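Local coordinates for protein cleavage stimulation factor 77 (Encephalitozoon cuniculi, PDB 2UY1) that probably acts in 3'-end cleavage and polyadenylation of nuclear pre-mRNA, with a possible role in mRNA binding, at residues Leu287-His292 with Glu315-His320; Asn291-Val296 with Lys307-Leu312. All blocks are in the same frame, centred on the assembly; numbering follows the deposited sequence.

Contact 1 of 2, residues Leu287-His292 with Glu315-His320; sequences LLRINH and EGVGPH
The guanidinium of Arg-289 reaches the turn at Glu-315, Gly-316 and Val-317, and its own helix holds NE through a hydrogen bond to Leu-285 O, one turn earlier. Bending of the chain at chi3 (-128°) sets NE where the flat group can lie against the turn. Val-317 CA sits 3.7 Å above the guanidinium plane, offset toward the rim, and Gly-316 O lies over the same face, 3.6 Å from Arg-289 NH2. Val-317 CG1 packs on Arg-289 CD at 3.7 Å. Glu-315 CB comes to the edge instead, 3.5 Å from Arg-289 NH1. The carboxylate offers only a long salt bridge, with Glu-315 OE1 3.9 Å from Arg-289 NH1 and well out of the guanidinium plane. NH1 is buried by the contact and has no hydrogen-bond partner in the model; what links it to the carboxylate is charge, without a directed N-H.

In the helical-repeat array of the Suppressor of forked family, related to TPR proteins, this contact sets helix 282-300 against the link into helix 319-333. Gly-316 turns the link as the centre of an inverse gamma turn, and Gly-318 N is then hydrogen-bonded to Asp-286 OD1. A second packing contact follows at the next residue: Ile-290 CD1 reaches His-320, 3.8 Å from its CB and 3.7 Å from its O. The imidazole NE2 is hydrogen-bonded to Asp-450 OD1.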
loop_
_atom_site.group_PDB
_atom_site.type_symbol
_atom_site.label_atom_id
_atom_site.label_comp_id
_atom_site.label_asym_id
_atom_site.label_seq_id
_atom_site.Cartn_x
_atom_site.Cartn_y
_atom_site.Cartn_z
ATOM N N LEU B 287 -16.355 8.514 -17.497
ATOM C CA LEU B 287 -15.687 9.770 -17.127
ATOM C C LEU B 287 -16.359 11.030 -17.672
ATOM O O LEU B 287 -16.245 12.106 -17.065
ATOM C CB LEU B 287 -14.187 9.762 -17.413
ATOM C CG LEU B 287 -13.285 10.539 -16.423
ATOM C CD1 LEU B 287 -13.464 10.231 -14.909
ATOM C CD2 LEU B 287 -11.876 10.315 -16.812
ATOM N N LEU B 288 -17.089 10.909 -18.786
ATOM C CA LEU B 288 -17.855 12.036 -19.306
ATOM C C LEU B 288 -19.048 12.340 -18.415
ATOM O O LEU B 288 -19.316 13.498 -18.114
ATOM C CB LEU B 288 -18.374 11.744 -20.735
ATOM C CG LEU B 288 -17.338 11.826 -21.830
ATOM C CD1 LEU B 288 -17.943 11.204 -23.082
ATOM C CD2 LEU B 288 -16.934 13.278 -21.976
ATOM N N ARG B 289 -19.756 11.290 -18.004
ATOM C CA ARG B 289 -20.916 11.424 -17.144
ATOM C C ARG B 289 -20.612 12.070 -15.826
ATOM O O ARG B 289 -21.288 13.007 -15.399
ATOM C CB ARG B 289 -21.512 10.054 -16.879
ATOM C CG ARG B 289 -22.250 9.492 -18.056
ATOM C CD ARG B 289 -22.667 8.064 -17.780
ATOM N NE ARG B 289 -22.247 7.152 -18.841
ATOM C CZ ARG B 289 -23.058 6.367 -19.550
ATOM N NH1 ARG B 289 -24.364 6.375 -19.331
ATOM N NH2 ARG B 289 -22.556 5.568 -20.490
ATOM N N ILE B 290 -19.572 11.562 -15.171
ATOM C CA ILE B 290 -19.097 12.106 -13.939
ATOM C C ILE B 290 -18.754 13.612 -14.121
ATOM O O ILE B 290 -19.186 14.450 -13.342
ATOM C CB ILE B 290 -17.879 11.235 -13.417
ATOM C CG1 ILE B 290 -18.413 10.012 -12.675
ATOM C CG2 ILE B 290 -16.896 12.114 -12.556
ATOM C CD1 ILE B 290 -17.342 8.879 -12.535
ATOM N N ASN B 291 -18.010 13.941 -15.175
ATOM C CA ASN B 291 -17.578 15.308 -15.407
ATOM C C ASN B 291 -18.679 16.279 -15.827
ATOM O O ASN B 291 -18.655 17.470 -15.470
ATOM C CB ASN B 291 -16.309 15.349 -16.268
ATOM C CG ASN B 291 -15.012 15.147 -15.381
ATOM O OD1 ASN B 291 -14.667 15.994 -14.574
ATOM N ND2 ASN B 291 -14.382 14.013 -15.515
ATOM N N HIS B 292 -19.706 15.694 -16.436
ATOM C CA HIS B 292 -20.896 16.382 -16.883
ATOM C C HIS B 292 -21.718 16.643 -15.669
ATOM O O HIS B 292 -22.113 17.781 -15.453
ATOM C CB HIS B 292 -21.647 15.522 -17.922
ATOM C CG HIS B 292 -22.868 16.177 -18.509
ATOM N ND1 HIS B 292 -23.849 15.665 -19.289
ATOM C CD2 HIS B 292 -23.148 17.522 -18.368
ATOM C CE1 HIS B 292 -24.703 16.702 -19.598
ATOM N NE2 HIS B 292 -24.262 17.808 -19.028
ATOM N N GLU B 315 -29.184 4.457 -19.952
ATOM C CA GLU B 315 -27.906 3.917 -20.461
ATOM C C GLU B 315 -27.121 3.216 -19.343
ATOM O O GLU B 315 -27.223 3.612 -18.193
ATOM C CB GLU B 315 -27.052 5.010 -21.120
ATOM C CG GLU B 315 -27.692 5.558 -22.418
ATOM C CD GLU B 315 -26.734 6.391 -23.278
ATOM O OE1 GLU B 315 -26.023 7.291 -22.724
ATOM O OE2 GLU B 315 -26.704 6.152 -24.527
ATOM N N GLY B 316 -26.368 2.166 -19.682
ATOM C CA GLY B 316 -25.448 1.508 -18.738
ATOM C C GLY B 316 -24.364 2.449 -18.180
ATOM O O GLY B 316 -23.231 2.508 -18.707
ATOM N N VAL B 317 -24.706 3.198 -17.129
ATOM C CA VAL B 317 -23.716 4.036 -16.479
ATOM C C VAL B 317 -22.945 3.101 -15.570
ATOM O O VAL B 317 -23.552 2.270 -14.897
ATOM C CB VAL B 317 -24.316 5.308 -15.721
ATOM C CG1 VAL B 317 -25.469 5.927 -16.517
ATOM C CG2 VAL B 317 -24.774 5.006 -14.266
ATOM N N GLY B 318 -21.618 3.223 -15.586
ATOM C CA GLY B 318 -20.723 2.292 -14.861
ATOM C C GLY B 318 -20.836 2.381 -13.349
ATOM O O GLY B 318 -21.506 3.282 -12.813
ATOM N N PRO B 319 -20.134 1.472 -12.650
ATOM C CA PRO B 319 -19.996 1.476 -11.181
ATOM C C PRO B 319 -19.504 2.819 -10.626
ATOM O O PRO B 319 -20.031 3.309 -9.635
ATOM C CB PRO B 319 -18.947 0.376 -10.925
ATOM C CG PRO B 319 -19.087 -0.540 -12.098
ATOM C CD PRO B 319 -19.351 0.381 -13.270
ATOM N N HIS B 320 -18.522 3.435 -11.262
ATOM C CA HIS B 320 -17.941 4.680 -10.750
ATOM C C HIS B 320 -18.923 5.831 -10.603
ATOM O O HIS B 320 -18.692 6.735 -9.817
ATOM C CB HIS B 320 -16.850 5.162 -11.716
ATOM C CG HIS B 320 -15.611 4.330 -11.687
ATOM N ND1 HIS B 320 -15.255 3.229 -12.388
ATOM C CD2 HIS B 320 -14.572 4.588 -10.821
ATOM C CE1 HIS B 320 -14.006 2.858 -11.955
ATOM N NE2 HIS B 320 -13.607 3.707 -11.022
#

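Contact 2 of 2, residues Asn291-Val296 with Lys307-Leu312; sequences NHLNYV and KLFIEL
The imidazole of His-292 carries Leu-308 CD2 squarely on one face, while Leu-293 CD1 comes to the Phe-309 ring only obliquely. The methyl stands 3.6 Å from the centroid of the His-292 ring and 4° off its normal, a CH-pi contact in which Leu-308 CD2 is about equally far from all five ring atoms. It joins an antiparallel helix pair of the helical-repeat fold: the short segments of helices 282-300 and 302-311 run at 153° with their axes 10.3 Å apart. The ring is fixed from elsewhere too, since NE2 is hydrogen-bonded to Glu-259 OE2 and Tyr-262 meets it nearly parallel, at about 15°.

With CG anti to the backbone N (chi1 176°), Leu-308 extends toward the facing helix, and its side chain crosses that of His-292 at about a right angle. One methyl serves three neighbours of the facing helix, for besides the ring Leu-308 CD2 lies 3.8 Å from Leu-293 CD2 and the same distance from Val-296 CG2. The two branches of Leu-293 meet different residues of the partner segment. CD2 reaches back to the main chain, 3.6 Å from Phe-309 N, and also touches Phe-309 CB. Beyond the pair, Leu-293 and Phe-309 both pack on Cys-325 of helix 319-333, so that the next helix covers this flank. The other branch turns to the last residue of 307-312, where Leu-293 CD1 meets Leu-312 CD1 at 4.2 Å.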
loop_
_atom_site.group_PDB
_atom_site.type_symbol
_atom_site.label_atom_id
_atom_site.label_comp_id
_atom_site.label_asym_id
_atom_site.label_seq_id
_atom_site.Cartn_x
_atom_site.Cartn_y
_atom_site.Cartn_z
ATOM N N ASN B 291 -18.010 13.941 -15.175
ATOM C CA ASN B 291 -17.578 15.308 -15.407
ATOM C C ASN B 291 -18.679 16.279 -15.827
ATOM O O ASN B 291 -18.655 17.470 -15.470
ATOM C CB ASN B 291 -16.309 15.349 -16.268
ATOM C CG ASN B 291 -15.012 15.147 -15.381
ATOM O OD1 ASN B 291 -14.667 15.994 -14.574
ATOM N ND2 ASN B 291 -14.382 14.013 -15.515
ATOM N N HIS B 292 -19.706 15.694 -16.436
ATOM C CA HIS B 292 -20.896 16.382 -16.883
ATOM C C HIS B 292 -21.718 16.643 -15.669
ATOM O O HIS B 292 -22.113 17.781 -15.453
ATOM C CB HIS B 292 -21.647 15.522 -17.922
ATOM C CG HIS B 292 -22.868 16.177 -18.509
ATOM N ND1 HIS B 292 -23.849 15.665 -19.289
ATOM C CD2 HIS B 292 -23.148 17.522 -18.368
ATOM C CE1 HIS B 292 -24.703 16.702 -19.598
ATOM N NE2 HIS B 292 -24.262 17.808 -19.028
ATOM N N LEU B 293 -21.896 15.635 -14.802
ATOM C CA LEU B 293 -22.563 15.858 -13.507
ATOM C C LEU B 293 -21.913 16.959 -12.696
ATOM O O LEU B 293 -22.630 17.764 -12.072
ATOM C CB LEU B 293 -22.656 14.564 -12.631
ATOM C CG LEU B 293 -23.671 13.503 -13.092
ATOM C CD1 LEU B 293 -23.354 12.168 -12.413
ATOM C CD2 LEU B 293 -25.089 13.898 -12.802
ATOM N N ASN B 294 -20.563 16.971 -12.666
ATOM C CA ASN B 294 -19.783 17.990 -11.933
ATOM C C ASN B 294 -20.041 19.375 -12.447
ATOM O O ASN B 294 -20.190 20.336 -11.650
ATOM C CB ASN B 294 -18.259 17.775 -12.027
ATOM C CG ASN B 294 -17.463 18.883 -11.313
ATOM O OD1 ASN B 294 -17.530 19.025 -10.100
ATOM N ND2 ASN B 294 -16.712 19.657 -12.065
ATOM N N TYR B 295 -20.055 19.474 -13.776
ATOM C CA TYR B 295 -20.418 20.718 -14.493
ATOM C C TYR B 295 -21.772 21.246 -14.007
ATOM O O TYR B 295 -21.909 22.427 -13.622
ATOM C CB TYR B 295 -20.433 20.506 -16.029
ATOM C CG TYR B 295 -21.014 21.706 -16.799
ATOM C CD1 TYR B 295 -20.173 22.664 -17.390
ATOM C CD2 TYR B 295 -22.404 21.939 -16.852
ATOM C CE1 TYR B 295 -20.718 23.782 -18.086
ATOM C CE2 TYR B 295 -22.925 23.118 -17.475
ATOM C CZ TYR B 295 -22.087 23.995 -18.107
ATOM O OH TYR B 295 -22.613 25.119 -18.774
ATOM N N VAL B 296 -22.767 20.368 -14.018
ATOM C CA VAL B 296 -24.111 20.728 -13.640
ATOM C C VAL B 296 -24.235 21.090 -12.179
ATOM O O VAL B 296 -24.915 22.041 -11.865
ATOM C CB VAL B 296 -25.154 19.678 -14.078
ATOM C CG1 VAL B 296 -26.544 20.028 -13.530
ATOM C CG2 VAL B 296 -25.211 19.600 -15.574
ATOM N N LYS B 307 -31.382 15.788 -11.235
ATOM C CA LYS B 307 -32.142 15.546 -12.455
ATOM C C LYS B 307 -31.312 14.951 -13.564
ATOM O O LYS B 307 -31.791 14.066 -14.265
ATOM C CB LYS B 307 -32.779 16.846 -12.934
ATOM C CG LYS B 307 -33.290 16.832 -14.360
ATOM C CD LYS B 307 -34.279 17.972 -14.532
ATOM C CE LYS B 307 -35.273 17.705 -15.681
ATOM N NZ LYS B 307 -34.686 18.241 -16.923
ATOM N N LEU B 308 -30.090 15.424 -13.773
ATOM C CA LEU B 308 -29.215 14.821 -14.812
ATOM C C LEU B 308 -28.837 13.346 -14.514
ATOM O O LEU B 308 -28.757 12.518 -15.427
ATOM C CB LEU B 308 -27.952 15.661 -15.012
ATOM C CG LEU B 308 -26.923 15.076 -15.989
ATOM C CD1 LEU B 308 -27.508 14.972 -17.377
ATOM C CD2 LEU B 308 -25.603 15.838 -16.058
ATOM N N PHE B 309 -28.568 13.042 -13.245
ATOM C CA PHE B 309 -28.364 11.657 -12.834
ATOM C C PHE B 309 -29.507 10.730 -13.249
ATOM O O PHE B 309 -29.243 9.632 -13.846
ATOM C CB PHE B 309 -28.124 11.546 -11.332
ATOM C CG PHE B 309 -27.689 10.166 -10.894
ATOM C CD1 PHE B 309 -26.602 9.519 -11.539
ATOM C CD2 PHE B 309 -28.333 9.514 -9.846
ATOM C CE1 PHE B 309 -26.181 8.250 -11.151
ATOM C CE2 PHE B 309 -27.911 8.226 -9.447
ATOM C CZ PHE B 309 -26.839 7.593 -10.118
ATOM N N ILE B 310 -30.743 11.185 -12.974
ATOM C CA ILE B 310 -31.971 10.397 -13.226
ATOM C C ILE B 310 -32.271 10.204 -14.685
ATOM O O ILE B 310 -32.938 9.221 -15.011
ATOM C CB ILE B 310 -33.277 10.928 -12.524
ATOM C CG1 ILE B 310 -33.070 11.292 -11.066
ATOM C CG2 ILE B 310 -34.340 9.854 -12.506
ATOM C CD1 ILE B 310 -34.275 11.974 -10.483
ATOM N N GLU B 311 -31.787 11.121 -15.542
ATOM C CA GLU B 311 -31.885 11.038 -17.021
ATOM C C GLU B 311 -30.855 10.140 -17.651
ATOM O O GLU B 311 -31.145 9.493 -18.640
ATOM C CB GLU B 311 -31.681 12.405 -17.672
ATOM C CG GLU B 311 -32.901 13.258 -17.752
ATOM C CD GLU B 311 -32.560 14.748 -17.826
ATOM O OE1 GLU B 311 -31.439 15.089 -18.318
ATOM O OE2 GLU B 311 -33.425 15.564 -17.391
ATOM N N LEU B 312 -29.643 10.134 -17.091
ATOM C CA LEU B 312 -28.540 9.284 -17.549
ATOM C C LEU B 312 -28.881 7.809 -17.555
ATOM O O LEU B 312 -28.098 7.000 -18.062
ATOM C CB LEU B 312 -27.304 9.472 -16.664
ATOM C CG LEU B 312 -26.455 10.751 -16.762
ATOM C CD1 LEU B 312 -25.357 10.687 -15.749
ATOM C CD2 LEU B 312 -25.886 10.989 -18.187
#

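Both contacts start from helix 282-300, and their centres are 9 Å apart. Contact 1 takes its earlier turn and contact 2 the next, with Asn-291 and His-292 common to the two segments. Along the chain the order of partners reverses: 307-312, at the end of helix 302-311, serves contact 2, and 315-320, leading into helix 319-333, serves contact 1. They also meet directly, through Arg-289 CG and Leu-312 CD2 at 3.9 Å. Helix 282-300 is thus packed against its antiparallel neighbour and the turn that follows, a worked example of how one helix of a helical-repeat array packs on the helix and the turn that follow it in the chain.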